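Local coordinates for protein Hep_Hag family (Burkholderia pseudomallei, PDB 3S6L) that forms a YadA-like head domain of the trimeric autotransporter adhesin BoaA and probably takes part in attaching the bacterium to host cells, at residues 59-64 / 72-78; 91-97 / 106-112. All coordinates share one frame; numbering follows the deposited sequence.

Contact 1: residues 59-64 / 72-78. With ZN (zinc ion), chain Q.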
loop_
_atom_site.group_PDB
_atom_site.type_symbol
_atom_site.label_atom_id
_atom_site.label_comp_id
_atom_site.label_asym_id
_atom_site.label_seq_id
_atom_site.Cartn_x
_atom_site.Cartn_y
_atom_site.Cartn_z
ATOM N N ASN A 59 -11.370 -5.459 11.741
ATOM C CA ASN A 59 -12.759 -5.574 11.345
ATOM C C ASN A 59 -12.949 -5.400 9.844
ATOM O O ASN A 59 -12.863 -4.267 9.313
ATOM C CB ASN A 59 -13.626 -4.586 12.146
ATOM C CG ASN A 59 -15.095 -4.576 11.698
ATOM O OD1 ASN A 59 -15.758 -5.595 11.669
ATOM N ND2 ASN A 59 -15.597 -3.391 11.338
ATOM N N ALA A 60 -13.228 -6.523 9.174
ATOM C CA ALA A 60 -13.461 -6.515 7.751
ATOM C C ALA A 60 -14.914 -6.816 7.472
ATOM O O ALA A 60 -15.261 -7.953 7.150
ATOM C CB ALA A 60 -12.530 -7.522 7.043
ATOM N N SER A 61 -15.761 -5.793 7.555
ATOM C CA SER A 61 -17.204 -6.028 7.493
ATOM C C SER A 61 -17.761 -5.702 6.111
ATOM O O SER A 61 -18.874 -6.089 5.786
ATOM C CB SER A 61 -17.944 -5.236 8.578
ATOM O OG SER A 61 -17.739 -3.859 8.341
ATOM N N GLY A 62 -16.995 -4.997 5.291
ATOM C CA GLY A 62 -17.424 -4.831 3.915
ATOM C C GLY A 62 -17.339 -6.142 3.146
ATOM O O GLY A 62 -16.548 -7.039 3.475
ATOM N N ASN A 63 -18.166 -6.271 2.128
ATOM C CA ASN A 63 -18.005 -7.358 1.189
ATOM C C ASN A 63 -16.681 -7.113 0.406
ATOM O O ASN A 63 -16.371 -5.955 0.020
ATOM C CB ASN A 63 -19.240 -7.436 0.265
ATOM C CG ASN A 63 -20.521 -7.888 1.016
ATOM O OD1 ASN A 63 -20.474 -8.544 2.079
ATOM N ND2 ASN A 63 -21.665 -7.561 0.441
ATOM N N HIS A 64 -15.900 -8.174 0.211
ATOM C CA HIS A 64 -14.576 -8.074 -0.453
ATOM C C HIS A 64 -13.629 -7.083 0.261
ATOM O O HIS A 64 -12.840 -6.399 -0.374
ATOM C CB HIS A 64 -14.755 -7.759 -1.956
ATOM C CG HIS A 64 -15.731 -8.681 -2.619
ATOM N ND1 HIS A 64 -17.053 -8.346 -2.816
ATOM C CD2 HIS A 64 -15.610 -9.972 -3.011
ATOM C CE1 HIS A 64 -17.688 -9.370 -3.357
ATOM N NE2 HIS A 64 -16.842 -10.378 -3.461
ATOM N N SER A 72 -7.718 -2.112 12.811
ATOM C CA SER A 72 -8.046 -1.566 11.480
ATOM C C SER A 72 -9.513 -1.850 11.133
ATOM O O SER A 72 -10.133 -2.745 11.714
ATOM C CB SER A 72 -7.118 -2.113 10.406
ATOM O OG SER A 72 -7.130 -3.524 10.425
ATOM N N SER A 73 -10.061 -1.103 10.190
ATOM C CA SER A 73 -11.461 -1.286 9.818
ATOM C C SER A 73 -11.633 -1.048 8.326
ATOM O O SER A 73 -11.107 -0.069 7.775
ATOM C CB SER A 73 -12.349 -0.311 10.615
ATOM O OG SER A 73 -13.711 -0.500 10.256
ATOM N N ALA A 74 -12.319 -1.967 7.669
ATOM C CA ALA A 74 -12.643 -1.853 6.253
ATOM C C ALA A 74 -14.106 -2.227 6.122
ATOM O O ALA A 74 -14.418 -3.396 5.958
ATOM C CB ALA A 74 -11.772 -2.802 5.412
ATOM N N SER A 75 -14.994 -1.233 6.237
ATOM C CA SER A 75 -16.431 -1.475 6.295
ATOM C C SER A 75 -17.104 -1.154 4.960
ATOM O O SER A 75 -18.269 -1.514 4.739
ATOM C CB SER A 75 -17.085 -0.685 7.449
ATOM O OG SER A 75 -16.969 0.701 7.203
ATOM N N GLY A 76 -16.382 -0.447 4.103
ATOM C CA GLY A 76 -16.862 -0.177 2.773
ATOM C C GLY A 76 -16.837 -1.415 1.883
ATOM O O GLY A 76 -16.054 -2.353 2.098
ATOM N N SER A 77 -17.699 -1.419 0.877
ATOM C CA SER A 77 -17.696 -2.480 -0.127
ATOM C C SER A 77 -16.403 -2.427 -0.926
ATOM O O SER A 77 -16.055 -1.401 -1.478
ATOM C CB SER A 77 -18.923 -2.318 -1.045
ATOM O OG SER A 77 -19.116 -3.475 -1.823
ATOM N N GLY A 78 -15.671 -3.536 -0.970
ATOM C CA GLY A 78 -14.419 -3.604 -1.756
ATOM C C GLY A 78 -13.362 -2.673 -1.188
ATOM O O GLY A 78 -12.565 -2.099 -1.925
HETATM ZN ZN ZN Q . -17.191 -12.394 -4.071
HETATM O O HOH W 1 -19.811 -2.853 6.502
HETATM O O HOH W 2 -18.180 -5.615 -3.296
HETATM O O HOH W 3 -18.591 -11.623 -5.856
HETATM O O HOH W 4 -15.499 -12.398 -5.640
#

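Contact 2: residues 91-97 / 106-112. With ZN (zinc ion), chain T.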
loop_
_atom_site.group_PDB
_atom_site.type_symbol
_atom_site.label_atom_id
_atom_site.label_comp_id
_atom_site.label_asym_id
_atom_site.label_seq_id
_atom_site.Cartn_x
_atom_site.Cartn_y
_atom_site.Cartn_z
ATOM N N ASP A 91 -16.847 2.918 -0.121
ATOM C CA ASP A 91 -16.938 1.911 -1.185
ATOM C C ASP A 91 -15.768 2.128 -2.157
ATOM O O ASP A 91 -15.513 3.246 -2.633
ATOM C CB ASP A 91 -18.309 1.981 -1.891
ATOM C CG ASP A 91 -19.490 1.581 -0.967
ATOM O OD1 ASP A 91 -19.272 0.966 0.117
ATOM O OD2 ASP A 91 -20.663 1.861 -1.340
ATOM N N GLY A 92 -15.013 1.072 -2.410
ATOM C CA GLY A 92 -13.852 1.175 -3.297
ATOM C C GLY A 92 -12.662 1.918 -2.696
ATOM O O GLY A 92 -11.787 2.406 -3.444
ATOM N N ALA A 93 -12.638 2.022 -1.366
ATOM C CA ALA A 93 -11.629 2.816 -0.657
ATOM C C ALA A 93 -10.460 1.971 -0.171
ATOM O O ALA A 93 -10.666 0.835 0.296
ATOM C CB ALA A 93 -12.245 3.562 0.499
ATOM N N SER A 94 -9.240 2.538 -0.265
ATOM C CA SER A 94 -8.016 1.853 0.128
ATOM C C SER A 94 -7.124 2.754 0.964
ATOM O O SER A 94 -6.722 3.846 0.505
ATOM C CB SER A 94 -7.233 1.390 -1.114
ATOM O OG SER A 94 -8.062 0.686 -2.024
ATOM N N ALA A 95 -6.812 2.301 2.185
ATOM C CA ALA A 95 -5.990 3.075 3.121
ATOM C C ALA A 95 -4.783 2.252 3.540
ATOM O O ALA A 95 -4.908 1.107 3.970
ATOM C CB ALA A 95 -6.796 3.469 4.320
ATOM N N PHE A 96 -3.613 2.861 3.399
ATOM C CA PHE A 96 -2.333 2.273 3.748
ATOM C C PHE A 96 -1.564 3.205 4.680
ATOM O O PHE A 96 -1.271 4.360 4.334
ATOM C CB PHE A 96 -1.493 1.999 2.499
ATOM C CG PHE A 96 -0.148 1.358 2.818
ATOM C CD1 PHE A 96 -0.075 0.016 3.261
ATOM C CD2 PHE A 96 1.038 2.095 2.730
ATOM C CE1 PHE A 96 1.167 -0.583 3.605
ATOM C CE2 PHE A 96 2.268 1.506 3.054
ATOM C CZ PHE A 96 2.337 0.161 3.490
ATOM N N GLY A 97 -1.230 2.691 5.861
ATOM C CA GLY A 97 -0.400 3.417 6.782
ATOM C C GLY A 97 -1.143 3.540 8.089
ATOM O O GLY A 97 -2.384 3.534 8.098
ATOM N N ASP A 106 -14.270 5.454 -3.549
ATOM C CA ASP A 106 -13.203 5.335 -4.547
ATOM C C ASP A 106 -11.988 6.173 -4.198
ATOM O O ASP A 106 -11.268 6.655 -5.093
ATOM C CB ASP A 106 -13.729 5.740 -5.942
ATOM C CG ASP A 106 -14.595 4.671 -6.567
ATOM O OD1 ASP A 106 -14.489 3.492 -6.175
ATOM O OD2 ASP A 106 -15.382 5.011 -7.471
ATOM N N SER A 107 -11.753 6.349 -2.898
ATOM C CA SER A 107 -10.615 7.128 -2.440
ATOM C C SER A 107 -9.432 6.218 -2.053
ATOM O O SER A 107 -9.594 5.032 -1.851
ATOM C CB SER A 107 -11.031 8.029 -1.267
ATOM O OG SER A 107 -11.301 7.239 -0.115
ATOM N N THR A 108 -8.247 6.799 -1.931
ATOM C CA THR A 108 -7.043 6.036 -1.709
ATOM C C THR A 108 -6.154 6.898 -0.848
ATOM O O THR A 108 -5.790 8.026 -1.246
ATOM C CB THR A 108 -6.342 5.692 -3.066
ATOM O OG1 THR A 108 -7.281 5.039 -3.933
ATOM C CG2 THR A 108 -5.136 4.789 -2.863
ATOM N N ALA A 109 -5.854 6.399 0.347
ATOM C CA ALA A 109 -5.039 7.119 1.328
ATOM C C ALA A 109 -3.767 6.348 1.574
ATOM O O ALA A 109 -3.822 5.232 2.116
ATOM C CB ALA A 109 -5.813 7.318 2.653
ATOM N N LEU A 110 -2.630 6.946 1.203
ATOM C CA LEU A 110 -1.321 6.279 1.249
ATOM C C LEU A 110 -0.317 7.034 2.119
ATOM O O LEU A 110 0.284 8.023 1.684
ATOM C CB LEU A 110 -0.795 6.127 -0.191
ATOM C CG LEU A 110 -1.726 5.340 -1.133
ATOM C CD1 LEU A 110 -1.278 5.495 -2.552
ATOM C CD2 LEU A 110 -1.786 3.877 -0.783
ATOM N N GLY A 111 -0.158 6.609 3.364
ATOM C CA GLY A 111 0.732 7.296 4.303
ATOM C C GLY A 111 0.089 7.445 5.678
ATOM O O GLY A 111 -1.142 7.591 5.791
ATOM N N ALA A 112 0.918 7.404 6.719
ATOM C CA ALA A 112 0.432 7.446 8.101
ATOM C C ALA A 112 -0.388 8.708 8.316
ATOM O O ALA A 112 0.063 9.796 7.962
ATOM C CB ALA A 112 1.606 7.409 9.083
HETATM ZN ZN ZN T . -16.589 2.360 -6.298
HETATM O O HOH W 5 -9.135 2.745 -3.651
HETATM O O HOH W 6 -18.689 2.481 -5.931
#

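Contact 1: residues 59-64 / 72-78
Asn59 and Ser73 sit side by side on successive coils of the left-handed beta-roll, their backbones joined by a single bridge. Asn59 O takes the N-H of Ala74 at 2.9 Å, while Asn59 N gives a more bent bond to Ser72 O. Both side chains swing anti to their backbone N (chi1 175° in Asn59, -180° in Ser73), which runs them alongside one another with Asn59 ND2 3.6 Å from Ser73 OG. From residues 59-64, Ala74 O receives Gly62 N, in its carbonyl plane on a lone pair at 3.1 Å, and, weakly, Ser61 N; Ser65 OG adds another weak bond. Glycine suits position 62: its CA packs at 3.4 Å against Gly76 O, in the direction a beta carbon would take. The hydroxyl of Ser61 rests on CB of Ser75 at 3.4 Å, and a water joins that OG to Ser75 O, a polar edge where small serines fit. At the far end Gly78 N meets Asn63 O nearly head-on at 2.7 Å, and the positive phi of Gly78 (65°) is one that glycine adopts readily.

One step out, the amide oxygen of Asn63 accepts from Thr49 N, fixing the turn to the preceding coil. Inside, Ala60 and Ala74 both rest on Ala67 of strand 66-68. The imidazole of His64 extends outward from Gly78; its NE2 binds zinc at 2.1 Å together with Asp50 and two waters. ND1 donates to a water shared with Ser77 OG, holding the ring's rotation and consistent with a tautomer whose unprotonated NE2 offers its lone pair to the metal.

Contact 2: residues 91-97 / 106-112
Ser94, Ala95 and Phe96 pair with Thr108, Ala109 and Leu110 as neighbouring parallel strands of the YadA-type left-handed beta-roll, their short axes 4.6 Å apart and only 5° from parallel. The tight part is this ladder: Ser94 O receives Ala109 N, Ala109 O receives Phe96 N, and Phe96 O receives Gly111 N, each at 2.7 Å. Ala95 and Ala109 share the face turned into the coil, where both touch Ala102; small methyls suit this narrow interior. The other face is the trimer's. There CD2 of Leu110 reaches CB of Phe96 at 3.8 Å, while the phenyl, anti to its backbone N (chi1 -179°), reaches across to Ala95 of the third subunit, and Leu110 meets Leu110 of both other subunits.

Toward Asp91 and Asp106 the strands end but the bonding continues, Ser94 N to Ser107 O at 3.0 Å and Asp106 N to Asp91 O. A water beside the backbone donates to Gly92 O and Ser107 O and accepts from the buried hydroxyl of Ser94, satisfying this polar group. The loose side is exposed Asp91 and the carboxylate of Asp106, for which Gly92 leaves room and whose OD1 binds a zinc ion at 2.4 Å.

In the fold
Contact 1 closes before contact 2 opens, and their centres lie 12 Å apart along the stack of coils. The segments of contact 1 are loops leading into strands 66-68 and 80-82, whereas contact 2 includes strands 94-96 and 108-110; all four belong to one long, largely parallel sheet. Residues 72-78 and 91-97 are on adjoining coils and touch directly: Ser77 O probably accepts from Gly92 N at 2.8 Å, and Ser77 N probably donates to Asp91 OD1. The backbones of Ala93 and Ala95 bond to Thr80 of strand 80-82, which follows residues 72-78. Both contacts carry a zinc ligand and touch the second subunit; contact 2 is the more buried and also meets the third.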